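Local coordinates for uncharacterized protein Q6HG14 (Bacillus thuringiensis serovar konkukian, PDB 3F08) that is of unknown function but, as a member of the polyketide cyclase and lipid transport family with a Bet v 1-like fold, probably binds a hydrophobic ligand, at residues B[18-23]-B[133-138]; B[88-93]-B[99-104]. The protein carries 5 engineered substitutions. All blocks are in the same frame, centred on the assembly; numbering follows the deposited sequence.

In the fold
Contacts 1 and 2 illustrate how the short helix 14-21 of a helix-grip fold is held between the long helix 114-137 and the sheet. It reaches the end of helix 114-137 in contact 1, while its other side rests on the hairpin of strands 81-92 and 99-109, paired in contact 2. The contact centres are 12 Å apart and the two meet: Ile21 CD1 lies 3.5 Å from Val90 CG2 and 3.9 Å from Ile88 CD1, and Trp18 CE3 comes within 3.9 Å of Val90 CG2. Contact 2 is nested in the loop contact 1 closes. Bet v 1-like relatives hold ligands between sheet and long helix; a similar site is likely here, its ligand unknown.

Contact 1: residues B[18-23]-B[133-138]; sequences WQLIGG and QHAFLD
Leu20 meets Ala135 and Phe136 where the short helix 14-21 approaches the end of helix 114-137, the long C-terminal helix of the helix-grip (Bet v 1-like) fold. The backbones stay well apart, with 9.4 Å between the CA atoms of Leu20 and Ala135, and the 105 Å² buried between the segments comes almost wholly from three side chains. It is a worked example of two helices joined by a few apolar atoms at the protein surface.

The side chain of Leu20 carries the contact. Its CB already lies 4.4 Å from Phe136 CE2. At CG the distance to Phe136 CE2 is much the same, 4.3 Å, before the chain divides. The CD1 branch turns toward the long helix and ends 3.8 Å from Phe136 CE2; the same methyl is 4.4 Å from Ala135 CB, so it sits between ring and methyl. Leu20 CD2 diverges, 6.0 Å from Ala135 CB. With chi2 at -130°, far from a staggered value, CD1 rather than CD2 is the tip presented to the ring.

Phe136 comes from the opposite direction and presents CE2; the Phe136 side chain also touches Gln16 and Val17 of helix 14-21. Leu20 packs in addition on Trp30 and Leu132, extending the apolar patch beyond the two segments.

Away from this interface, Arg44 of the second subunit forms a cation-pi contact with Trp18 and hydrogen-bonds to the backbone oxygens of Trp18 and Gln19. Trp18 O also accepts the backbone N-H of Gly22, at 2.7 Å from Gly22 N, and the CA of Gly22 lies 3.4 Å above the plane of the Trp18 indole.

Contact 2: residues B[88-93]-B[99-104]; sequences IQVKEG and SLVEWS
Ile88-Trp103 and Val90-Val101 are non-hydrogen-bonded pairs of an antiparallel beta hairpin, alternating with the hydrogen-bonded pairs Gln89-Glu102 and Lys91-Leu100, and the strand axes run 4.6 Å apart at 154°. Each hydrogen-bonded pair is closed by two backbone bonds, Gln89 N to Glu102 O at 2.8 Å being one.

Alternation sorts the side chains in this part of the helix-grip sheet. Ile88, Val90, Val101 and Trp103 face the helices: Val90 packs on Val17 and Ile21, Val101 on Leu129 and Leu132. CD1 of Ile88, carried by a CG1 anti to the backbone N (chi1 178°), sits over one face of the Trp103 indole as a CH-pi contact, 4.2 Å from the centroid of its six-membered ring. Tyr125 stacks on the same indole.

On the opposite face the polar chains meet. Extended Lys91 and Glu102 cross at an angle and form a salt bridge: Lys91 NZ meets Glu102 OE1 at 3.0 Å from above the carboxylate plane, 37° out of it. Gln89, whose NE2 donates to Glu67 O, has a water 2.8 Å from its OE1. The same water lies 2.6 Å from Glu102 OE1 and may link the two oxygens.

Contact 1: residues B[18-23]-B[133-138]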
ATOM      1  N   TRP B  18       1.227  14.955   2.397  1.00 13.52           N
ATOM      2  CA  TRP B  18       1.078  13.505   2.387  1.00 14.75           C
ATOM      3  C   TRP B  18      -0.400  13.126   2.235  1.00 14.12           C
ATOM      4  O   TRP B  18      -0.725  12.113   1.620  1.00 15.63           O
ATOM      5  CB  TRP B  18       1.665  12.882   3.658  1.00 13.31           C
ATOM      6  CG  TRP B  18       1.527  11.382   3.681  1.00 13.48           C
ATOM      7  CD1 TRP B  18       0.730  10.641   4.509  1.00 14.09           C
ATOM      8  CD2 TRP B  18       2.178  10.443   2.805  1.00 12.50           C
ATOM      9  NE1 TRP B  18       0.842   9.298   4.200  1.00 15.52           N
ATOM     10  CE2 TRP B  18       1.723   9.151   3.160  1.00 12.33           C
ATOM     11  CE3 TRP B  18       3.097  10.569   1.755  1.00 11.80           C
ATOM     12  CZ2 TRP B  18       2.161   7.989   2.502  1.00 11.99           C
ATOM     13  CZ3 TRP B  18       3.536   9.406   1.094  1.00 12.95           C
ATOM     14  CH2 TRP B  18       3.061   8.136   1.476  1.00 10.93           C
ATOM     15  N   GLN B  19      -1.294  13.945   2.779  1.00 15.28           N
ATOM     16  CA  GLN B  19      -2.724  13.672   2.653  1.00 16.75           C
ATOM     17  C   GLN B  19      -3.067  13.686   1.168  1.00 16.31           C
ATOM     18  O   GLN B  19      -3.789  12.826   0.672  1.00 17.16           O
ATOM     19  CB  GLN B  19      -3.558  14.751   3.350  1.00 18.26           C
ATOM     20  CG  GLN B  19      -4.549  14.234   4.394  1.00 24.55           C
ATOM     21  CD  GLN B  19      -5.411  13.077   3.907  1.00 25.15           C
ATOM     22  OE1 GLN B  19      -6.260  13.231   3.021  1.00 25.78           O
ATOM     23  NE2 GLN B  19      -5.195  11.909   4.491  1.00 28.87           N
ATOM     24  N   LEU B  20      -2.529  14.680   0.472  1.00 16.52           N
ATOM     25  CA  LEU B  20      -2.753  14.871  -0.957  1.00 15.61           C
ATOM     26  C   LEU B  20      -2.096  13.801  -1.834  1.00 14.89           C
ATOM     27  O   LEU B  20      -2.760  13.186  -2.672  1.00 13.56           O
ATOM     28  CB  LEU B  20      -2.221  16.251  -1.374  1.00 15.65           C
ATOM     29  CG  LEU B  20      -2.833  17.057  -2.528  1.00 20.03           C
ATOM     30  CD1 LEU B  20      -1.743  17.518  -3.466  1.00 17.18           C
ATOM     31  CD2 LEU B  20      -3.859  16.240  -3.273  1.00 19.80           C
ATOM     32  N   ILE B  21      -0.801  13.568  -1.633  1.00 12.68           N
ATOM     33  CA  ILE B  21      -0.070  12.627  -2.479  1.00 13.65           C
ATOM     34  C   ILE B  21       0.177  11.207  -1.967  1.00 13.70           C
ATOM     35  O   ILE B  21       0.639  10.358  -2.721  1.00 14.53           O
ATOM     36  CB  ILE B  21       1.292  13.228  -2.883  1.00 12.67           C
ATOM     37  CG1 ILE B  21       2.255  13.212  -1.689  1.00 12.94           C
ATOM     38  CG2 ILE B  21       1.096  14.677  -3.331  1.00 11.83           C
ATOM     39  CD1 ILE B  21       3.666  13.649  -2.037  1.00 12.11           C
ATOM     40  N   GLY B  22      -0.123  10.945  -0.700  1.00 14.18           N
ATOM     41  CA  GLY B  22       0.098   9.616  -0.141  1.00 13.59           C
ATOM     42  C   GLY B  22      -0.687   8.478  -0.782  1.00 12.73           C
ATOM     43  O   GLY B  22      -0.263   7.321  -0.730  1.00 10.11           O
ATOM     44  N   GLY B  23      -1.834   8.802  -1.373  1.00 12.12           N
ATOM     45  CA  GLY B  23      -2.657   7.786  -2.007  1.00 12.17           C
ATOM     46  C   GLY B  23      -2.037   7.298  -3.298  1.00 12.21           C
ATOM     47  O   GLY B  23      -1.698   8.093  -4.175  1.00 12.52           O
ATOM     48  N   GLN B 133       3.433  21.908  -6.408  1.00 15.44           N
ATOM     49  CA  GLN B 133       3.552  23.255  -5.854  1.00 15.81           C
ATOM     50  C   GLN B 133       2.346  24.062  -6.304  1.00 15.86           C
ATOM     51  O   GLN B 133       1.749  24.803  -5.522  1.00 15.54           O
ATOM     52  CB  GLN B 133       4.838  23.943  -6.341  1.00 14.87           C
ATOM     53  CG  GLN B 133       5.111  25.308  -5.678  1.00 16.29           C
ATOM     54  CD  GLN B 133       5.606  25.191  -4.231  1.00 18.05           C
ATOM     55  OE1 GLN B 133       6.777  25.453  -3.936  1.00 18.76           O
ATOM     56  NE2 GLN B 133       4.715  24.794  -3.329  1.00 13.11           N
ATOM     57  N   HIS B 134       1.985  23.905  -7.571  1.00 16.26           N
ATOM     58  CA  HIS B 134       0.849  24.622  -8.122  1.00 17.85           C
ATOM     59  C   HIS B 134      -0.434  24.250  -7.389  1.00 19.44           C
ATOM     60  O   HIS B 134      -1.270  25.109  -7.114  1.00 18.22           O
ATOM     61  CB  HIS B 134       0.715  24.321  -9.617  1.00 20.73           C
ATOM     62  CG  HIS B 134      -0.515  24.902 -10.241  1.00 22.96           C
ATOM     63  ND1 HIS B 134      -1.669  24.170 -10.435  1.00 25.85           N
ATOM     64  CD2 HIS B 134      -0.778  26.148 -10.700  1.00 23.17           C
ATOM     65  CE1 HIS B 134      -2.588  24.941 -10.988  1.00 26.06           C
ATOM     66  NE2 HIS B 134      -2.073  26.146 -11.160  1.00 26.20           N
ATOM     67  N   ALA B 135      -0.579  22.969  -7.068  1.00 20.07           N
ATOM     68  CA  ALA B 135      -1.756  22.481  -6.359  1.00 22.06           C
ATOM     69  C   ALA B 135      -1.883  23.163  -5.001  1.00 23.18           C
ATOM     70  O   ALA B 135      -2.988  23.455  -4.544  1.00 25.74           O
ATOM     71  CB  ALA B 135      -1.663  20.966  -6.184  1.00 22.43           C
ATOM     72  N   PHE B 136      -0.753  23.428  -4.356  1.00 23.48           N
ATOM     73  CA  PHE B 136      -0.788  24.075  -3.055  1.00 25.58           C
ATOM     74  C   PHE B 136      -0.888  25.592  -3.097  1.00 28.44           C
ATOM     75  O   PHE B 136      -1.094  26.239  -2.071  1.00 29.78           O
ATOM     76  CB  PHE B 136       0.406  23.626  -2.226  1.00 23.36           C
ATOM     77  CG  PHE B 136       0.123  22.403  -1.421  1.00 21.82           C
ATOM     78  CD1 PHE B 136      -0.510  22.508  -0.183  1.00 21.30           C
ATOM     79  CD2 PHE B 136       0.398  21.137  -1.933  1.00 19.45           C
ATOM     80  CE1 PHE B 136      -0.869  21.368   0.535  1.00 20.75           C
ATOM     81  CE2 PHE B 136       0.041  19.992  -1.226  1.00 17.98           C
ATOM     82  CZ  PHE B 136      -0.594  20.105   0.009  1.00 17.95           C
ATOM     83  N   LEU B 137      -0.731  26.157  -4.286  1.00 31.66           N
ATOM     84  CA  LEU B 137      -0.868  27.593  -4.461  1.00 35.28           C
ATOM     85  C   LEU B 137      -2.378  27.779  -4.599  1.00 37.88           C
ATOM     86  O   LEU B 137      -2.914  28.867  -4.385  1.00 36.59           O
ATOM     87  CB  LEU B 137      -0.161  28.044  -5.746  1.00 34.08           C
ATOM     88  CG  LEU B 137       1.170  28.805  -5.673  1.00 34.63           C
ATOM     89  CD1 LEU B 137       2.135  28.123  -4.718  1.00 35.37           C
ATOM     90  CD2 LEU B 137       1.769  28.887  -7.072  1.00 33.38           C
ATOM     91  N   ASP B 138      -3.042  26.675  -4.946  1.00 41.58           N
ATOM     92  CA  ASP B 138      -4.488  26.606  -5.148  1.00 45.79           C
ATOM     93  C   ASP B 138      -4.869  27.110  -6.538  1.00 47.43           C
ATOM     94  O   ASP B 138      -5.265  26.267  -7.374  1.00 48.06           O
ATOM     95  CB  ASP B 138      -5.232  27.402  -4.061  1.00 46.78           C
ATOM     96  CG  ASP B 138      -5.093  26.774  -2.681  1.00 49.17           C
ATOM     97  OD1 ASP B 138      -5.353  25.556  -2.564  1.00 48.08           O
ATOM     98  OD2 ASP B 138      -4.731  27.488  -1.716  1.00 49.61           O
TER

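Contact 2: residues B[88-93]-B[99-104]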
ATOM      1  N   ILE B  88       8.773   8.289  -3.704  1.00 15.36           N
ATOM      2  CA  ILE B  88       8.435   9.677  -3.471  1.00 14.15           C
ATOM      3  C   ILE B  88       8.231   9.758  -1.968  1.00 14.34           C
ATOM      4  O   ILE B  88       7.545   8.918  -1.379  1.00 13.99           O
ATOM      5  CB  ILE B  88       7.159  10.093  -4.241  1.00 15.88           C
ATOM      6  CG1 ILE B  88       6.816  11.551  -3.935  1.00 16.87           C
ATOM      7  CG2 ILE B  88       6.018   9.170  -3.899  1.00 17.73           C
ATOM      8  CD1 ILE B  88       5.831  12.159  -4.940  1.00 18.83           C
ATOM      9  N   GLN B  89       8.849  10.747  -1.335  1.00 13.16           N
ATOM     10  CA  GLN B  89       8.737  10.880   0.107  1.00 14.24           C
ATOM     11  C   GLN B  89       8.524  12.316   0.543  1.00 13.74           C
ATOM     12  O   GLN B  89       9.056  13.246  -0.056  1.00 13.93           O
ATOM     13  CB  GLN B  89       9.995  10.325   0.785  1.00 13.22           C
ATOM     14  CG  GLN B  89       9.976  10.451   2.305  1.00 16.16           C
ATOM     15  CD  GLN B  89      11.127   9.707   2.963  1.00 18.64           C
ATOM     16  OE1 GLN B  89      12.256   9.710   2.460  1.00 20.28           O
ATOM     17  NE2 GLN B  89      10.849   9.072   4.095  1.00 18.95           N
ATOM     18  N   VAL B  90       7.736  12.483   1.596  1.00 13.62           N
ATOM     19  CA  VAL B  90       7.443  13.801   2.137  1.00 15.35           C
ATOM     20  C   VAL B  90       8.215  13.952   3.441  1.00 15.65           C
ATOM     21  O   VAL B  90       7.821  13.408   4.464  1.00 16.91           O
ATOM     22  CB  VAL B  90       5.935  13.959   2.415  1.00 13.23           C
ATOM     23  CG1 VAL B  90       5.663  15.309   3.045  1.00 14.98           C
ATOM     24  CG2 VAL B  90       5.148  13.807   1.117  1.00 10.92           C
ATOM     25  N   LYS B  91       9.327  14.675   3.388  1.00 18.14           N
ATOM     26  CA  LYS B  91      10.151  14.899   4.564  1.00 18.80           C
ATOM     27  C   LYS B  91       9.783  16.209   5.248  1.00 19.37           C
ATOM     28  O   LYS B  91       9.091  17.052   4.681  1.00 15.99           O
ATOM     29  CB  LYS B  91      11.630  14.926   4.174  1.00 20.32           C
ATOM     30  CG  LYS B  91      12.107  13.633   3.540  1.00 26.40           C
ATOM     31  CD  LYS B  91      13.604  13.653   3.254  1.00 29.68           C
ATOM     32  CE  LYS B  91      14.094  12.264   2.862  1.00 32.01           C
ATOM     33  NZ  LYS B  91      15.564  12.216   2.618  1.00 34.71           N
ATOM     34  N   GLU B  92      10.250  16.372   6.477  1.00 21.29           N
ATOM     35  CA  GLU B  92       9.976  17.578   7.239  1.00 24.24           C
ATOM     36  C   GLU B  92      10.466  18.819   6.496  1.00 23.36           C
ATOM     37  O   GLU B  92      11.577  18.831   5.967  1.00 22.52           O
ATOM     38  CB  GLU B  92      10.672  17.504   8.598  1.00 28.58           C
ATOM     39  CG  GLU B  92      10.074  16.510   9.586  1.00 37.51           C
ATOM     40  CD  GLU B  92      10.159  15.061   9.128  1.00 42.94           C
ATOM     41  OE1 GLU B  92      11.081  14.715   8.345  1.00 43.82           O
ATOM     42  OE2 GLU B  92       9.308  14.256   9.578  1.00 45.32           O
ATOM     43  N   GLY B  93       9.635  19.857   6.458  1.00 24.40           N
ATOM     44  CA  GLY B  93      10.024  21.090   5.798  1.00 25.69           C
ATOM     45  C   GLY B  93      10.804  21.934   6.793  1.00 28.64           C
ATOM     46  O   GLY B  93      11.054  21.490   7.913  1.00 28.02           O
ATOM     47  N   SER B  99       7.023  21.461   3.283  1.00 15.47           N
ATOM     48  CA  SER B  99       7.497  20.082   3.235  1.00 15.78           C
ATOM     49  C   SER B  99       8.635  19.958   2.243  1.00 15.84           C
ATOM     50  O   SER B  99       8.691  20.689   1.256  1.00 18.15           O
ATOM     51  CB  SER B  99       6.378  19.127   2.781  1.00 13.03           C
ATOM     52  OG  SER B  99       5.313  19.055   3.708  1.00 15.61           O
ATOM     53  N   LEU B 100       9.554  19.039   2.510  1.00 16.03           N
ATOM     54  CA  LEU B 100      10.640  18.790   1.578  1.00 15.62           C
ATOM     55  C   LEU B 100      10.236  17.501   0.885  1.00 15.40           C
ATOM     56  O   LEU B 100      10.387  16.411   1.432  1.00 17.94           O
ATOM     57  CB  LEU B 100      11.969  18.579   2.295  1.00 17.29           C
ATOM     58  CG  LEU B 100      13.116  18.398   1.296  1.00 18.39           C
ATOM     59  CD1 LEU B 100      13.263  19.667   0.467  1.00 17.23           C
ATOM     60  CD2 LEU B 100      14.405  18.084   2.032  1.00 20.54           C
ATOM     61  N   VAL B 101       9.693  17.625  -0.312  1.00 15.58           N
ATOM     62  CA  VAL B 101       9.278  16.451  -1.045  1.00 15.93           C
ATOM     63  C   VAL B 101      10.416  15.989  -1.941  1.00 17.21           C
ATOM     64  O   VAL B 101      10.938  16.752  -2.751  1.00 15.84           O
ATOM     65  CB  VAL B 101       8.030  16.741  -1.875  1.00 16.03           C
ATOM     66  CG1 VAL B 101       7.599  15.477  -2.608  1.00 12.83           C
ATOM     67  CG2 VAL B 101       6.909  17.253  -0.955  1.00 13.45           C
ATOM     68  N   GLU B 102      10.794  14.728  -1.777  1.00 16.86           N
ATOM     69  CA  GLU B 102      11.891  14.144  -2.530  1.00 18.22           C
ATOM     70  C   GLU B 102      11.378  13.008  -3.408  1.00 16.77           C
ATOM     71  O   GLU B 102      10.662  12.117  -2.940  1.00 15.85           O
ATOM     72  CB  GLU B 102      12.935  13.631  -1.536  1.00 21.63           C
ATOM     73  CG  GLU B 102      14.280  13.280  -2.111  1.00 29.15           C
ATOM     74  CD  GLU B 102      15.304  13.031  -1.013  1.00 35.05           C
ATOM     75  OE1 GLU B 102      15.213  11.993  -0.322  1.00 37.13           O
ATOM     76  OE2 GLU B 102      16.191  13.889  -0.824  1.00 39.34           O
ATOM     77  N   TRP B 103      11.731  13.057  -4.685  1.00 14.47           N
ATOM     78  CA  TRP B 103      11.322  12.038  -5.646  1.00 14.91           C
ATOM     79  C   TRP B 103      12.610  11.468  -6.227  1.00 15.21           C
ATOM     80  O   TRP B 103      13.417  12.206  -6.788  1.00 14.77           O
ATOM     81  CB  TRP B 103      10.484  12.668  -6.765  1.00 12.84           C
ATOM     82  CG  TRP B 103       9.569  11.710  -7.458  1.00 14.47           C
ATOM     83  CD1 TRP B 103       9.714  10.356  -7.558  1.00 14.53           C
ATOM     84  CD2 TRP B 103       8.367  12.039  -8.170  1.00 16.61           C
ATOM     85  NE1 TRP B 103       8.676   9.823  -8.287  1.00 15.41           N
ATOM     86  CE2 TRP B 103       7.838  10.833  -8.674  1.00 14.34           C
ATOM     87  CE3 TRP B 103       7.691  13.240  -8.435  1.00 16.29           C
ATOM     88  CZ2 TRP B 103       6.658  10.789  -9.423  1.00 17.66           C
ATOM     89  CZ3 TRP B 103       6.517  13.197  -9.182  1.00 18.46           C
ATOM     90  CH2 TRP B 103       6.014  11.975  -9.670  1.00 18.19           C
ATOM     91  N   SER B 104      12.808  10.162  -6.095  1.00 14.76           N
ATOM     92  CA  SER B 104      14.028   9.557  -6.607  1.00 17.49           C
ATOM     93  C   SER B 104      13.778   8.235  -7.327  1.00 17.62           C
ATOM     94  O   SER B 104      12.754   7.579  -7.117  1.00 16.69           O
ATOM     95  CB  SER B 104      15.013   9.331  -5.461  1.00 18.02           C
ATOM     96  OG  SER B 104      14.500   8.369  -4.562  1.00 26.50           O
TER
HETATM   97  O   HOH W   1      13.483  10.075  -0.022  1.00 23.70           O